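Local atomic coordinates of ribonucleoside triphosphate reductase (Lactobacillus leichmannii, PDB entry 1L1L), a protein that reduces ribonucleoside triphosphates to their 2'-deoxy forms, using coenzyme B12 as the radical source expected of a class II ribonucleotide reductase. Residues I575-S580 / T604-P609. Numbering follows the deposited sequence.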
ATOM      1  N   ILE A 575       4.137 -14.877  16.183  1.00 27.72           N
ATOM      2  CA  ILE A 575       3.465 -14.962  14.899  1.00 28.29           C
ATOM      3  C   ILE A 575       2.273 -15.882  15.097  1.00 28.33           C
ATOM      4  O   ILE A 575       2.416 -16.986  15.622  1.00 27.12           O
ATOM      5  CB  ILE A 575       4.399 -15.548  13.830  1.00 28.89           C
ATOM      6  CG1 ILE A 575       5.699 -14.750  13.809  1.00 30.26           C
ATOM      7  CG2 ILE A 575       3.725 -15.517  12.472  1.00 30.07           C
ATOM      8  CD1 ILE A 575       5.486 -13.248  13.649  1.00 31.47           C
ATOM      9  N   ARG A 576       1.093 -15.422  14.691  1.00 28.19           N
ATOM     10  CA  ARG A 576      -0.124 -16.200  14.857  1.00 29.82           C
ATOM     11  C   ARG A 576      -0.473 -17.039  13.637  1.00 29.28           C
ATOM     12  O   ARG A 576      -0.431 -16.555  12.495  1.00 30.11           O
ATOM     13  CB  ARG A 576      -1.278 -15.256  15.225  1.00 31.28           C
ATOM     14  CG  ARG A 576      -0.867 -14.320  16.358  1.00 35.06           C
ATOM     15  CD  ARG A 576      -2.033 -13.791  17.172  1.00 38.92           C
ATOM     16  NE  ARG A 576      -3.044 -13.147  16.345  1.00 41.86           N
ATOM     17  CZ  ARG A 576      -4.066 -12.451  16.836  1.00 44.27           C
ATOM     18  NH1 ARG A 576      -4.955 -11.896  16.015  1.00 45.27           N
ATOM     19  NH2 ARG A 576      -4.189 -12.296  18.151  1.00 44.36           N
ATOM     20  N   PHE A 577      -0.812 -18.301  13.899  1.00 28.31           N
ATOM     21  CA  PHE A 577      -1.169 -19.271  12.872  1.00 28.98           C
ATOM     22  C   PHE A 577      -2.496 -19.941  13.181  1.00 29.04           C
ATOM     23  O   PHE A 577      -2.831 -20.161  14.343  1.00 28.97           O
ATOM     24  CB  PHE A 577      -0.140 -20.420  12.796  1.00 27.54           C
ATOM     25  CG  PHE A 577       1.240 -19.998  12.392  1.00 25.93           C
ATOM     26  CD1 PHE A 577       2.127 -19.472  13.324  1.00 25.97           C
ATOM     27  CD2 PHE A 577       1.646 -20.113  11.064  1.00 26.31           C
ATOM     28  CE1 PHE A 577       3.402 -19.056  12.947  1.00 25.44           C
ATOM     29  CE2 PHE A 577       2.918 -19.701  10.672  1.00 24.56           C
ATOM     30  CZ  PHE A 577       3.799 -19.170  11.612  1.00 25.59           C
ATOM     31  N   GLN A 578      -3.225 -20.300  12.132  1.00 30.04           N
ATOM     32  CA  GLN A 578      -4.467 -21.041  12.289  1.00 31.43           C
ATOM     33  C   GLN A 578      -3.990 -22.394  12.817  1.00 31.46           C
ATOM     34  O   GLN A 578      -2.939 -22.889  12.402  1.00 29.76           O
ATOM     35  CB  GLN A 578      -5.157 -21.223  10.933  1.00 34.22           C
ATOM     36  CG  GLN A 578      -6.414 -20.367  10.751  1.00 38.88           C
ATOM     37  CD  GLN A 578      -6.864 -20.250   9.298  1.00 42.06           C
ATOM     38  OE1 GLN A 578      -7.999 -19.849   9.019  1.00 44.50           O
ATOM     39  NE2 GLN A 578      -5.972 -20.578   8.367  1.00 43.89           N
ATOM     40  N   ASP A 579      -4.742 -22.981  13.741  1.00 30.94           N
ATOM     41  CA  ASP A 579      -4.367 -24.268  14.313  1.00 32.40           C
ATOM     42  C   ASP A 579      -4.190 -25.375  13.272  1.00 32.63           C
ATOM     43  O   ASP A 579      -3.552 -26.382  13.552  1.00 32.40           O
ATOM     44  CB  ASP A 579      -5.401 -24.711  15.352  1.00 32.64           C
ATOM     45  CG  ASP A 579      -5.298 -23.940  16.651  1.00 34.41           C
ATOM     46  OD1 ASP A 579      -6.080 -24.247  17.573  1.00 34.68           O
ATOM     47  OD2 ASP A 579      -4.442 -23.035  16.765  1.00 35.24           O
ATOM     48  N   SER A 580      -4.742 -25.185  12.080  1.00 32.71           N
ATOM     49  CA  SER A 580      -4.634 -26.188  11.013  1.00 34.03           C
ATOM     50  C   SER A 580      -3.471 -25.935  10.055  1.00 33.17           C
ATOM     51  O   SER A 580      -3.172 -26.773   9.203  1.00 33.76           O
ATOM     52  CB  SER A 580      -5.921 -26.228  10.186  1.00 34.17           C
ATOM     53  OG  SER A 580      -7.007 -26.714  10.949  1.00 39.38           O
ATOM     54  N   THR A 604      -2.833 -20.430  17.055  1.00 25.53           N
ATOM     55  CA  THR A 604      -1.644 -20.764  17.840  1.00 27.04           C
ATOM     56  C   THR A 604      -0.576 -19.698  17.657  1.00 27.09           C
ATOM     57  O   THR A 604      -0.341 -19.229  16.542  1.00 26.78           O
ATOM     58  CB  THR A 604      -1.010 -22.124  17.384  1.00 26.97           C
ATOM     59  OG1 THR A 604      -1.946 -23.188  17.563  1.00 28.58           O
ATOM     60  CG2 THR A 604       0.251 -22.428  18.187  1.00 27.46           C
ATOM     61  N   CYS A 605       0.065 -19.316  18.753  1.00 27.10           N
ATOM     62  CA  CYS A 605       1.141 -18.343  18.700  1.00 27.74           C
ATOM     63  C   CYS A 605       2.444 -19.128  18.669  1.00 26.97           C
ATOM     64  O   CYS A 605       2.575 -20.146  19.347  1.00 26.52           O
ATOM     65  CB  CYS A 605       1.170 -17.466  19.950  1.00 30.40           C
ATOM     66  SG  CYS A 605       0.019 -16.078  19.970  1.00 34.73           S
ATOM     67  N   VAL A 606       3.398 -18.653  17.880  1.00 26.32           N
ATOM     68  CA  VAL A 606       4.701 -19.288  17.829  1.00 24.12           C
ATOM     69  C   VAL A 606       5.715 -18.192  18.173  1.00 24.07           C
ATOM     70  O   VAL A 606       5.719 -17.110  17.563  1.00 21.94           O
ATOM     71  CB  VAL A 606       4.977 -19.897  16.437  1.00 24.97           C
ATOM     72  CG1 VAL A 606       6.360 -20.543  16.419  1.00 24.44           C
ATOM     73  CG2 VAL A 606       3.903 -20.937  16.110  1.00 24.34           C
ATOM     74  N   GLU A 607       6.565 -18.472  19.160  1.00 23.74           N
ATOM     75  CA  GLU A 607       7.555 -17.507  19.628  1.00 24.62           C
ATOM     76  C   GLU A 607       8.902 -17.540  18.900  1.00 26.42           C
ATOM     77  O   GLU A 607       9.609 -18.565  18.898  1.00 26.23           O
ATOM     78  CB  GLU A 607       7.757 -17.700  21.132  1.00 26.72           C
ATOM     79  CG  GLU A 607       6.417 -17.852  21.865  1.00 27.97           C
ATOM     80  CD  GLU A 607       6.529 -17.833  23.373  1.00 32.04           C
ATOM     81  OE1 GLU A 607       7.657 -17.773  23.905  1.00 31.97           O
ATOM     82  OE2 GLU A 607       5.463 -17.872  24.035  1.00 34.42           O
ATOM     83  N   PHE A 608       9.257 -16.404  18.298  1.00 25.50           N
ATOM     84  CA  PHE A 608      10.522 -16.279  17.560  1.00 26.50           C
ATOM     85  C   PHE A 608      11.476 -15.317  18.253  1.00 27.57           C
ATOM     86  O   PHE A 608      11.228 -14.110  18.298  1.00 27.01           O
ATOM     87  CB  PHE A 608      10.288 -15.760  16.131  1.00 24.72           C
ATOM     88  CG  PHE A 608       9.491 -16.685  15.252  1.00 24.97           C
ATOM     89  CD1 PHE A 608       8.112 -16.813  15.409  1.00 25.21           C
ATOM     90  CD2 PHE A 608      10.128 -17.439  14.256  1.00 23.91           C
ATOM     91  CE1 PHE A 608       7.373 -17.679  14.590  1.00 24.42           C
ATOM     92  CE2 PHE A 608       9.404 -18.304  13.438  1.00 24.36           C
ATOM     93  CZ  PHE A 608       8.026 -18.428  13.600  1.00 25.01           C
ATOM     94  N   PRO A 609      12.572 -15.836  18.833  1.00 28.27           N
ATOM     95  CA  PRO A 609      13.533 -14.949  19.501  1.00 30.01           C
ATOM     96  C   PRO A 609      14.211 -14.116  18.404  1.00 31.37           C
ATOM     97  O   PRO A 609      14.592 -14.662  17.368  1.00 31.90           O
ATOM     98  CB  PRO A 609      14.510 -15.925  20.165  1.00 30.14           C
ATOM     99  CG  PRO A 609      13.651 -17.153  20.407  1.00 30.51           C
ATOM    100  CD  PRO A 609      12.862 -17.251  19.124  1.00 29.09           C
TER
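Phe577 CD1 lies 3.6 Å from Val606 CG2, the methyl approaching the ring obliquely, while on the same face Ile575 CG1 sits 3.5 Å from Phe608 CE1, the two side chains crossing at about a right angle. Val606 places CG2 anti to its carbonyl carbon, turning that methyl to the Phe577 ring. Branched and aromatic residues suit this face because Leu584 of helix 583-589 touches Phe577, Val606 and Thr604, and Leu587 touches Phe577, making a small hydrophobic core. Beneath it the strands pair antiparallel: Ile575 and Val606 exchange two backbone hydrogen bonds, as do Phe577 and Thr604, where Thr604 N lies 2.7 Å from Phe577 O. The other face is looser. Arg576 CG only grazes Cys605 SG at 4.1 Å, and the guanidinium runs on to a salt bridge with Asp597, as befits a long, charged residue at an exposed position. Where strand 570-578 ends, the carboxylate of Asp579 reaches across to Thr604, and Thr604 OG1 donates to its OD2 over 2.6 Å, arriving from above the carboxylate plane. In these central strands of a four-stranded antiparallel sheet, apolar packing covers much of one face, with Ile575 still partly open to solvent, backbone bonds set the register, and the Thr604–Asp579 bond probably stabilises the carboxylate's negative charge.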